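Local coordinates for Thiol:disulfide interchange protein DsbA (Pseudomonas aeruginosa, PDB 4ZL8) that probably introduces disulfide bonds into other periplasmic proteins by passing on the disulfide of its thioredoxin-type redox centre, at residues Met77-Ile82 with Gly136-Ala141; Met84-Asp89 with Lys118-Glu123; His99-Lys104 with Ala112-Gly117. The protein carries 1 engineered substitution. All coordinates share one frame; numbering follows the deposited sequence. Where two conformers were deposited one is given.

Contact 1 (Met77-Ile82 with Gly136-Ala141); sequences MFLTLI and GQMEKA. Engineered in segment 77-82: Ile82 (natural residue Glu).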
loop_
_atom_site.group_PDB
_atom_site.type_symbol
_atom_site.label_atom_id
_atom_site.label_comp_id
_atom_site.label_asym_id
_atom_site.label_seq_id
_atom_site.Cartn_x
_atom_site.Cartn_y
_atom_site.Cartn_z
ATOM N N MET A 77 -10.444 5.403 3.965
ATOM C CA MET A 77 -10.691 6.069 2.690
ATOM C C MET A 77 -10.073 5.246 1.548
ATOM O O MET A 77 -10.736 4.968 0.540
ATOM C CB MET A 77 -10.145 7.508 2.716
ATOM C CG MET A 77 -10.167 8.169 1.334
ATOM S SD MET A 77 -9.754 9.921 1.341
ATOM C CE MET A 77 -8.074 9.840 1.971
ATOM N N PHE A 78 -8.818 4.831 1.707
ATOM C CA PHE A 78 -8.156 4.012 0.689
ATOM C C PHE A 78 -8.972 2.767 0.370
ATOM O O PHE A 78 -9.244 2.455 -0.788
ATOM C CB PHE A 78 -6.764 3.592 1.156
ATOM C CG PHE A 78 -6.092 2.601 0.245
ATOM C CD1 PHE A 78 -5.432 3.019 -0.893
ATOM C CD2 PHE A 78 -6.125 1.258 0.526
ATOM C CE1 PHE A 78 -4.825 2.114 -1.735
ATOM C CE2 PHE A 78 -5.512 0.354 -0.314
ATOM C CZ PHE A 78 -4.857 0.796 -1.445
ATOM N N LEU A 79 -9.359 2.036 1.412
ATOM C CA LEU A 79 -10.070 0.783 1.204
ATOM C C LEU A 79 -11.450 0.994 0.591
ATOM O O LEU A 79 -11.909 0.187 -0.201
ATOM C CB LEU A 79 -10.182 -0.014 2.506
ATOM C CG LEU A 79 -8.860 -0.508 3.050
ATOM C CD1 LEU A 79 -9.014 -1.046 4.471
ATOM C CD2 LEU A 79 -8.242 -1.561 2.163
ATOM N N THR A 80 -12.084 2.113 0.928
ATOM C CA THR A 80 -13.368 2.479 0.345
ATOM C C THR A 80 -13.208 2.715 -1.153
ATOM O O THR A 80 -14.003 2.226 -1.962
ATOM C CB THR A 80 -13.967 3.717 1.037
ATOM O OG1 THR A 80 -14.262 3.380 2.401
ATOM C CG2 THR A 80 -15.242 4.158 0.370
ATOM N N LEU A 81 -12.169 3.453 -1.523
ATOM C CA LEU A 81 -11.919 3.745 -2.927
ATOM C C LEU A 81 -11.581 2.478 -3.712
ATOM O O LEU A 81 -12.012 2.311 -4.853
ATOM C CB LEU A 81 -10.801 4.780 -3.058
ATOM C CG LEU A 81 -11.097 6.155 -2.479
ATOM C CD1 LEU A 81 -9.844 6.997 -2.427
ATOM C CD2 LEU A 81 -12.189 6.832 -3.253
ATOM N N ILE A 82 -10.790 1.587 -3.116
ATOM C CA ILE A 82 -10.553 0.274 -3.724
ATOM C C ILE A 82 -11.859 -0.488 -3.967
ATOM O O ILE A 82 -12.101 -0.997 -5.060
ATOM C CB ILE A 82 -9.610 -0.581 -2.848
ATOM C CG1 ILE A 82 -8.195 -0.011 -2.865
ATOM C CG2 ILE A 82 -9.604 -2.025 -3.316
ATOM C CD1 ILE A 82 -7.490 -0.128 -4.182
ATOM N N GLY A 136 -14.625 -5.304 7.688
ATOM C CA GLY A 136 -13.853 -6.512 7.461
ATOM C C GLY A 136 -12.530 -6.255 6.772
ATOM O O GLY A 136 -11.505 -6.814 7.160
ATOM N N GLN A 137 -12.528 -5.407 5.752
ATOM C CA GLN A 137 -11.295 -5.077 5.068
ATOM C C GLN A 137 -10.308 -4.380 5.999
ATOM O O GLN A 137 -9.104 -4.617 5.916
ATOM C CB GLN A 137 -11.555 -4.241 3.806
ATOM C CG GLN A 137 -12.355 -4.994 2.744
ATOM C CD GLN A 137 -11.610 -6.201 2.241
ATOM O OE1 GLN A 137 -10.427 -6.119 1.923
ATOM N NE2 GLN A 137 -12.296 -7.335 2.178
ATOM N N MET A 138 -10.802 -3.484 6.850
ATOM C CA MET A 138 -9.957 -2.792 7.816
ATOM C C MET A 138 -9.305 -3.818 8.736
ATOM O O MET A 138 -8.101 -3.765 9.012
ATOM C CB MET A 138 -10.785 -1.777 8.625
ATOM C CG MET A 138 -11.199 -0.580 7.805
ATOM S SD MET A 138 -9.870 0.602 7.593
ATOM C CE MET A 138 -9.811 1.324 9.234
ATOM N N GLU A 139 -10.087 -4.762 9.241
ATOM C CA GLU A 139 -9.533 -5.756 10.152
ATOM C C GLU A 139 -8.461 -6.596 9.457
ATOM O O GLU A 139 -7.418 -6.929 10.026
ATOM C CB GLU A 139 -10.643 -6.648 10.737
ATOM C CG GLU A 139 -10.145 -7.739 11.684
ATOM C CD GLU A 139 -9.686 -7.224 13.025
ATOM O OE1 GLU A 139 -9.742 -5.998 13.251
ATOM O OE2 GLU A 139 -9.293 -8.057 13.862
ATOM N N LYS A 140 -8.739 -6.986 8.216
ATOM C CA LYS A 140 -7.764 -7.777 7.475
ATOM C C LYS A 140 -6.474 -7.017 7.259
ATOM O O LYS A 140 -5.392 -7.588 7.399
ATOM C CB LYS A 140 -8.363 -8.216 6.147
ATOM C CG LYS A 140 -9.374 -9.326 6.349
ATOM C CD LYS A 140 -10.039 -9.793 5.057
ATOM C CE LYS A 140 -11.026 -10.935 5.302
ATOM N NZ LYS A 140 -11.810 -11.258 4.064
ATOM N N ALA A 141 -6.571 -5.732 6.959
ATOM C CA ALA A 141 -5.369 -4.927 6.763
ATOM C C ALA A 141 -4.575 -4.804 8.046
ATOM O O ALA A 141 -3.340 -4.843 8.031
ATOM C CB ALA A 141 -5.727 -3.572 6.202
#
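Leu79 is the one residue of 77-82 that reaches the facing helix, and its methyl CD1 does the touching. This methyl lies 3.6 Å from Met138 SD, the shortest approach of the contact, and 4.0 Å from Met138 CG, so it rests against the middle of the methionine chain. The same methyl comes within 4.1 Å of Gln137 CB and 3.9 Å of the backbone oxygen Gln137 O, while Ala141 CB, one turn further along, is a more distant neighbour at 4.5 Å. A single leucine branch thus meets Gln137, Met138 and, more distantly, Ala141 on the facing helix, and the interaction is van der Waals throughout. Torsions place both partners: Leu79 has CG beside its backbone N (chi1 -66°) with an extended second torsion that sends CD1 outward, whereas the bend of Met138 at chi2 (-78°) carries its sulfur to the leucine methyl. Gln137 O also accepts the helical bond from Ala141 N, so the carbonyl beside the leucine methyl already has a backbone partner. The segment axes approach to 10.2 Å at an angle of 121° between their N-to-C directions, a spacing that a leucine and a methionine can bridge. Helix 70-84, of the DsbA helical region, is thereby joined to helix 132-148, the long helix that leads back to the sheet of the thioredoxin fold. Strand 58-64 borders the same seam: Pro64 packs on Leu79 and Leu63 on Ala141. Away from the seam, Phe78 meets Phe33 edge-to-face beside the central sheet, and Thr80 is covered by helix 122-129.

Contact 2 (Met84-Asp89 with Lys118-Glu123); sequences MGVEHD and KGVDKE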
loop_
_atom_site.group_PDB
_atom_site.type_symbol
_atom_site.label_atom_id
_atom_site.label_comp_id
_atom_site.label_asym_id
_atom_site.label_seq_id
_atom_site.Cartn_x
_atom_site.Cartn_y
_atom_site.Cartn_z
ATOM N N MET A 84 -14.807 0.667 -4.359
ATOM C CA MET A 84 -15.553 1.355 -5.409
ATOM C C MET A 84 -14.919 1.221 -6.791
ATOM O O MET A 84 -15.542 1.585 -7.784
ATOM C CB MET A 84 -15.688 2.833 -5.089
ATOM C CG MET A 84 -16.610 3.118 -3.940
ATOM S SD MET A 84 -16.753 4.866 -3.571
ATOM C CE MET A 84 -17.764 5.439 -4.934
ATOM N N GLY A 85 -13.689 0.718 -6.847
ATOM C CA GLY A 85 -12.997 0.514 -8.107
ATOM C C GLY A 85 -12.389 1.784 -8.678
ATOM O O GLY A 85 -12.099 1.819 -9.874
ATOM N N VAL A 86 -12.193 2.803 -7.840
ATOM C CA VAL A 86 -11.743 4.113 -8.312
ATOM C C VAL A 86 -10.427 4.596 -7.697
ATOM O O VAL A 86 -9.987 5.705 -8.002
ATOM C CB VAL A 86 -12.806 5.202 -8.052
ATOM C CG1 VAL A 86 -14.111 4.830 -8.733
ATOM C CG2 VAL A 86 -13.002 5.418 -6.564
ATOM N N GLU A 87 -9.783 3.806 -6.843
ATOM C CA GLU A 87 -8.597 4.329 -6.162
ATOM C C GLU A 87 -7.525 4.715 -7.151
ATOM O O GLU A 87 -6.901 5.761 -6.985
ATOM C CB GLU A 87 -8.039 3.354 -5.122
ATOM C CG GLU A 87 -7.189 4.020 -4.031
ATOM C CD GLU A 87 -5.747 4.254 -4.433
ATOM O OE1 GLU A 87 -5.236 3.565 -5.332
ATOM O OE2 GLU A 87 -5.120 5.142 -3.791
ATOM N N HIS A 88 -7.293 3.886 -8.163
ATOM C CA HIS A 88 -6.220 4.143 -9.109
ATOM C C HIS A 88 -6.442 5.480 -9.787
ATOM O O HIS A 88 -5.484 6.219 -10.023
ATOM C CB HIS A 88 -6.136 3.034 -10.153
ATOM C CG HIS A 88 -5.124 3.282 -11.226
ATOM N ND1 HIS A 88 -3.815 2.865 -11.128
ATOM C CD2 HIS A 88 -5.240 3.880 -12.434
ATOM C CE1 HIS A 88 -3.164 3.208 -12.226
ATOM N NE2 HIS A 88 -4.008 3.818 -13.038
ATOM N N ASP A 89 -7.706 5.802 -10.051
ATOM C CA ASP A 89 -8.052 7.002 -10.805
ATOM C C ASP A 89 -7.872 8.300 -10.010
ATOM O O ASP A 89 -7.601 9.344 -10.597
ATOM C CB ASP A 89 -9.506 6.913 -11.281
ATOM C CG ASP A 89 -9.795 5.641 -12.069
ATOM O OD1 ASP A 89 -9.027 5.319 -13.007
ATOM O OD2 ASP A 89 -10.792 4.962 -11.740
ATOM N N LYS A 118 -13.536 15.004 -7.912
ATOM C CA LYS A 118 -12.753 14.106 -8.753
ATOM C C LYS A 118 -13.635 13.038 -9.407
ATOM O O LYS A 118 -13.121 12.074 -9.981
ATOM C CB LYS A 118 -11.637 13.460 -7.926
ATOM C CG LYS A 118 -10.723 14.470 -7.233
ATOM C CD LYS A 118 -10.047 15.405 -8.209
ATOM C CE LYS A 118 -9.179 16.450 -7.500
ATOM N NZ LYS A 118 -8.407 17.274 -8.466
ATOM N N GLY A 119 -14.952 13.219 -9.332
ATOM C CA GLY A 119 -15.904 12.344 -10.020
ATOM C C GLY A 119 -16.507 11.232 -9.173
ATOM O O GLY A 119 -17.389 10.515 -9.656
ATOM N N VAL A 120 -16.089 11.092 -7.927
ATOM C CA VAL A 120 -16.560 10.006 -7.084
ATOM C C VAL A 120 -17.947 10.297 -6.512
ATOM O O VAL A 120 -18.163 11.335 -5.886
ATOM C CB VAL A 120 -15.568 9.749 -5.944
ATOM C CG1 VAL A 120 -16.012 8.598 -5.033
ATOM C CG2 VAL A 120 -14.200 9.464 -6.522
ATOM N N ASP A 121 -18.856 9.351 -6.705
ATOM C CA ASP A 121 -20.223 9.391 -6.191
ATOM C C ASP A 121 -20.203 9.518 -4.662
ATOM O O ASP A 121 -19.719 8.616 -3.976
ATOM C CB ASP A 121 -20.881 8.089 -6.657
ATOM C CG ASP A 121 -22.310 7.900 -6.171
ATOM O OD1 ASP A 121 -23.013 7.094 -6.816
ATOM O OD2 ASP A 121 -22.720 8.490 -5.157
ATOM N N LYS A 122 -20.701 10.645 -4.138
ATOM C CA LYS A 122 -20.589 10.939 -2.708
ATOM C C LYS A 122 -21.452 9.986 -1.879
ATOM O O LYS A 122 -21.010 9.497 -0.838
ATOM C CB LYS A 122 -20.957 12.405 -2.401
ATOM C CG LYS A 122 -21.222 12.699 -0.919
ATOM C CD LYS A 122 -21.263 14.205 -0.613
ATOM C CE LYS A 122 -21.375 14.451 0.890
ATOM N NZ LYS A 122 -21.571 15.900 1.208
ATOM N N GLU A 123 -22.672 9.730 -2.333
ATOM C CA GLU A 123 -23.565 8.852 -1.572
ATOM C C GLU A 123 -23.006 7.428 -1.541
ATOM O O GLU A 123 -23.059 6.749 -0.515
ATOM C CB GLU A 123 -24.987 8.876 -2.141
ATOM C CG GLU A 123 -25.765 10.145 -1.802
ATOM C CD GLU A 123 -25.634 10.551 -0.333
ATOM O OE1 GLU A 123 -25.945 9.722 0.548
ATOM O OE2 GLU A 123 -25.207 11.699 -0.060
#
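Met84 and Val86 flank a Schellman turn, and Val120 and Asp121 across from them follow another. Gly85 has positive phi (79°) where helix 70-84 ends, and Val86 is the N-cap of helix 87-99. On the other side Gly119, also at positive phi, is the C-prime residue of a Schellman motif with Val120 N bonded to Leu115 O, and Asp121 is the N-cap of helix 122-129. Two helix-to-helix corners of the DsbA helical region therefore meet, with the nearest alpha carbons, Val86 CA and Val120 CA, 7.7 Å apart. Between them the contact is apolar. Val120 presents a different methyl to each partner: CG1, anti to the backbone N (chi1 -179°), goes to Met84, and CG2 meets Val86 CG2 at 4.2 Å. Extended through chi2, Met84 carries SD out toward Val120, and the turn at chi3 sets CE against CG1. Val90 of helix 87-99 and Leu115 of helix 108-116 also pack on Val120, while Phe125 and Thr128 touch Met84 from helix 122-129. The Asp121 carboxylate caps Lys124 N through OD2; toward Met84 the residue offers its CB and backbone oxygen. Met84 CE finally settles 3.6 Å from Val120 CG1 and 3.9 Å from Asp121 O.

Contact 3 (His99-Lys104 with Ala112-Gly117); sequences HKEHKK and ADFLAG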
loop_
_atom_site.group_PDB
_atom_site.type_symbol
_atom_site.label_atom_id
_atom_site.label_comp_id
_atom_site.label_asym_id
_atom_site.label_seq_id
_atom_site.Cartn_x
_atom_site.Cartn_y
_atom_site.Cartn_z
ATOM N N HIS A 99 -0.756 16.748 0.574
ATOM C CA HIS A 99 0.599 17.261 0.703
ATOM C C HIS A 99 0.842 18.593 0.033
ATOM O O HIS A 99 1.739 19.299 0.412
ATOM C CB HIS A 99 1.623 16.239 0.198
ATOM C CG HIS A 99 1.648 15.006 1.025
ATOM N ND1 HIS A 99 2.438 14.884 2.152
ATOM C CD2 HIS A 99 0.937 13.864 0.936
ATOM C CE1 HIS A 99 2.220 13.707 2.706
ATOM N NE2 HIS A 99 1.314 13.066 1.993
ATOM N N LYS A 100 0.058 18.935 -0.973
ATOM C CA LYS A 100 0.251 20.219 -1.632
ATOM C C LYS A 100 -0.884 21.193 -1.330
ATOM O O LYS A 100 -0.635 22.395 -1.186
ATOM C CB LYS A 100 0.401 20.021 -3.144
ATOM C CG LYS A 100 1.697 19.323 -3.544
ATOM C CD LYS A 100 2.927 19.963 -2.909
ATOM C CE LYS A 100 4.214 19.295 -3.383
ATOM N NZ LYS A 100 5.223 19.177 -2.297
ATOM N N GLU A 101 -2.113 20.695 -1.236
ATOM C CA GLU A 101 -3.273 21.578 -1.097
ATOM C C GLU A 101 -3.719 21.770 0.356
ATOM O O GLU A 101 -4.716 22.431 0.613
ATOM C CB GLU A 101 -4.442 21.057 -1.920
ATOM C CG GLU A 101 -4.143 20.833 -3.401
ATOM C CD GLU A 101 -5.252 20.033 -4.086
ATOM O OE1 GLU A 101 -6.394 20.038 -3.581
ATOM O OE2 GLU A 101 -4.979 19.386 -5.116
ATOM N N HIS A 102 -2.994 21.168 1.292
ATOM C CA HIS A 102 -3.269 21.351 2.715
ATOM C C HIS A 102 -4.626 20.801 3.166
ATOM O O HIS A 102 -5.140 21.199 4.216
ATOM C CB HIS A 102 -3.160 22.839 3.083
ATOM C CG HIS A 102 -1.821 23.443 2.782
ATOM N ND1 HIS A 102 -0.637 22.865 3.190
ATOM C CD2 HIS A 102 -1.478 24.571 2.115
ATOM C CE1 HIS A 102 0.377 23.610 2.786
ATOM N NE2 HIS A 102 -0.106 24.653 2.133
ATOM N N LYS A 103 -5.201 19.877 2.400
ATOM C CA LYS A 103 -6.476 19.297 2.781
ATOM C C LYS A 103 -6.238 18.173 3.782
ATOM O O LYS A 103 -5.350 17.339 3.595
ATOM C CB LYS A 103 -7.232 18.791 1.550
ATOM C CG LYS A 103 -7.601 19.931 0.608
ATOM C CD LYS A 103 -8.342 19.462 -0.616
ATOM C CE LYS A 103 -8.698 20.631 -1.528
ATOM N NZ LYS A 103 -9.755 21.490 -0.954
ATOM N N LYS A 104 -7.005 18.167 4.871
ATOM C CA LYS A 104 -6.818 17.155 5.900
ATOM C C LYS A 104 -7.488 15.827 5.598
ATOM O O LYS A 104 -6.994 14.776 6.006
ATOM C CB LYS A 104 -7.315 17.685 7.243
ATOM C CG LYS A 104 -6.683 18.997 7.664
ATOM C CD LYS A 104 -5.162 18.921 7.778
ATOM C CE LYS A 104 -4.573 20.235 8.293
ATOM N NZ LYS A 104 -3.093 20.162 8.448
ATOM N N ALA A 112 -15.675 12.913 1.117
ATOM C CA ALA A 112 -16.662 12.789 0.056
ATOM C C ALA A 112 -16.741 14.078 -0.746
ATOM O O ALA A 112 -16.887 14.059 -1.961
ATOM C CB ALA A 112 -18.018 12.447 0.640
ATOM N N ASP A 113 -16.680 15.216 -0.066
ATOM C CA ASP A 113 -16.771 16.501 -0.734
ATOM C C ASP A 113 -15.579 16.701 -1.676
ATOM O O ASP A 113 -15.736 17.135 -2.816
ATOM C CB ASP A 113 -16.857 17.625 0.295
ATOM C CG ASP A 113 -18.211 17.691 0.964
ATOM O OD1 ASP A 113 -19.149 17.031 0.467
ATOM O OD2 ASP A 113 -18.340 18.404 1.984
ATOM N N PHE A 114 -14.389 16.370 -1.202
ATOM C CA PHE A 114 -13.210 16.449 -2.050
ATOM C C PHE A 114 -13.322 15.481 -3.225
ATOM O O PHE A 114 -13.063 15.854 -4.379
ATOM C CB PHE A 114 -11.941 16.126 -1.258
ATOM C CG PHE A 114 -10.746 15.878 -2.137
ATOM C CD1 PHE A 114 -10.146 16.916 -2.803
ATOM C CD2 PHE A 114 -10.264 14.602 -2.340
ATOM C CE1 PHE A 114 -9.077 16.682 -3.646
ATOM C CE2 PHE A 114 -9.189 14.377 -3.183
ATOM C CZ PHE A 114 -8.607 15.405 -3.823
ATOM N N LEU A 115 -13.666 14.241 -2.931
ATOM C CA LEU A 115 -13.674 13.188 -3.937
ATOM C C LEU A 115 -14.755 13.424 -4.986
ATOM O O LEU A 115 -14.584 13.044 -6.140
ATOM C CB LEU A 115 -13.817 11.830 -3.268
ATOM C CG LEU A 115 -12.608 11.395 -2.436
ATOM C CD1 LEU A 115 -13.019 10.237 -1.545
ATOM C CD2 LEU A 115 -11.415 11.040 -3.345
ATOM N N ALA A 116 -15.851 14.088 -4.616
ATOM C CA ALA A 116 -16.880 14.456 -5.578
ATOM C C ALA A 116 -16.284 15.311 -6.691
ATOM O O ALA A 116 -16.666 15.205 -7.865
ATOM C CB ALA A 116 -18.037 15.202 -4.884
ATOM N N GLY A 117 -15.364 16.195 -6.330
ATOM C CA GLY A 117 -14.683 17.028 -7.294
ATOM C C GLY A 117 -13.855 16.237 -8.291
ATOM O O GLY A 117 -13.514 16.747 -9.364
#
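Lys103 and Phe114 make the close part of this small surface contact in the helical region of DsbA, the aliphatic stem of the lysine approaching the ring obliquely, nearest CD1. Lys103 CD is 3.8 Å from Phe114 CD1 and 4.2 Å from Phe114 CE1, and Lys103 CE follows at 4.2 Å from Phe114 CD1. Straight chi2 and chi3 bring these methylenes to the ring, chi4 (-71°) then turns NZ, and the two side chains cross at about a right angle. Phe114 reaches out with CG anti to its backbone N (chi1 167°). The loose side is Glu101: its carboxylate oxygen OE1 comes no nearer than 4.3 Å to Phe114 CE1, a marginal touch between partly exposed residues that buries little surface. Across the gap the nearest alpha carbons, Lys103 CA and Phe114 CA, are still 8.8 Å apart, leaving side chains to span it. Segment 99-104 covers the end of helix 87-99 and the first part of the loop leading to helix 108-116, with His102 at positive phi. Ala97 of helix 87-99 packs on both Lys103 and Phe114, and Leu105 touches the ring where the loop passes helix 108-116.

Contacts 2 and 3 lie within the helical region of DsbA, whereas contact 1 joins that region to helix 132-148 beside the thioredoxin sheet; along the chain, 3 nests inside 2 and 2 inside 1. Contact 1, its centre about 11 Å from the centre of the chain, and contact 2, its centre about 18 Å from that point, are partly buried and made by methyls and a thioether. Contact 3, centred about 20 Å from it, alone is a surface contact, of lysine stem and ring. Helix 70-84 serves contacts 1 and 2, where Leu81 O probably bonds Val86 N. Lys122 NZ and Asp113 OD1 form a 2.8 Å salt bridge between contacts 2 and 3, and Leu81 packs on Leu115 between 1 and 3.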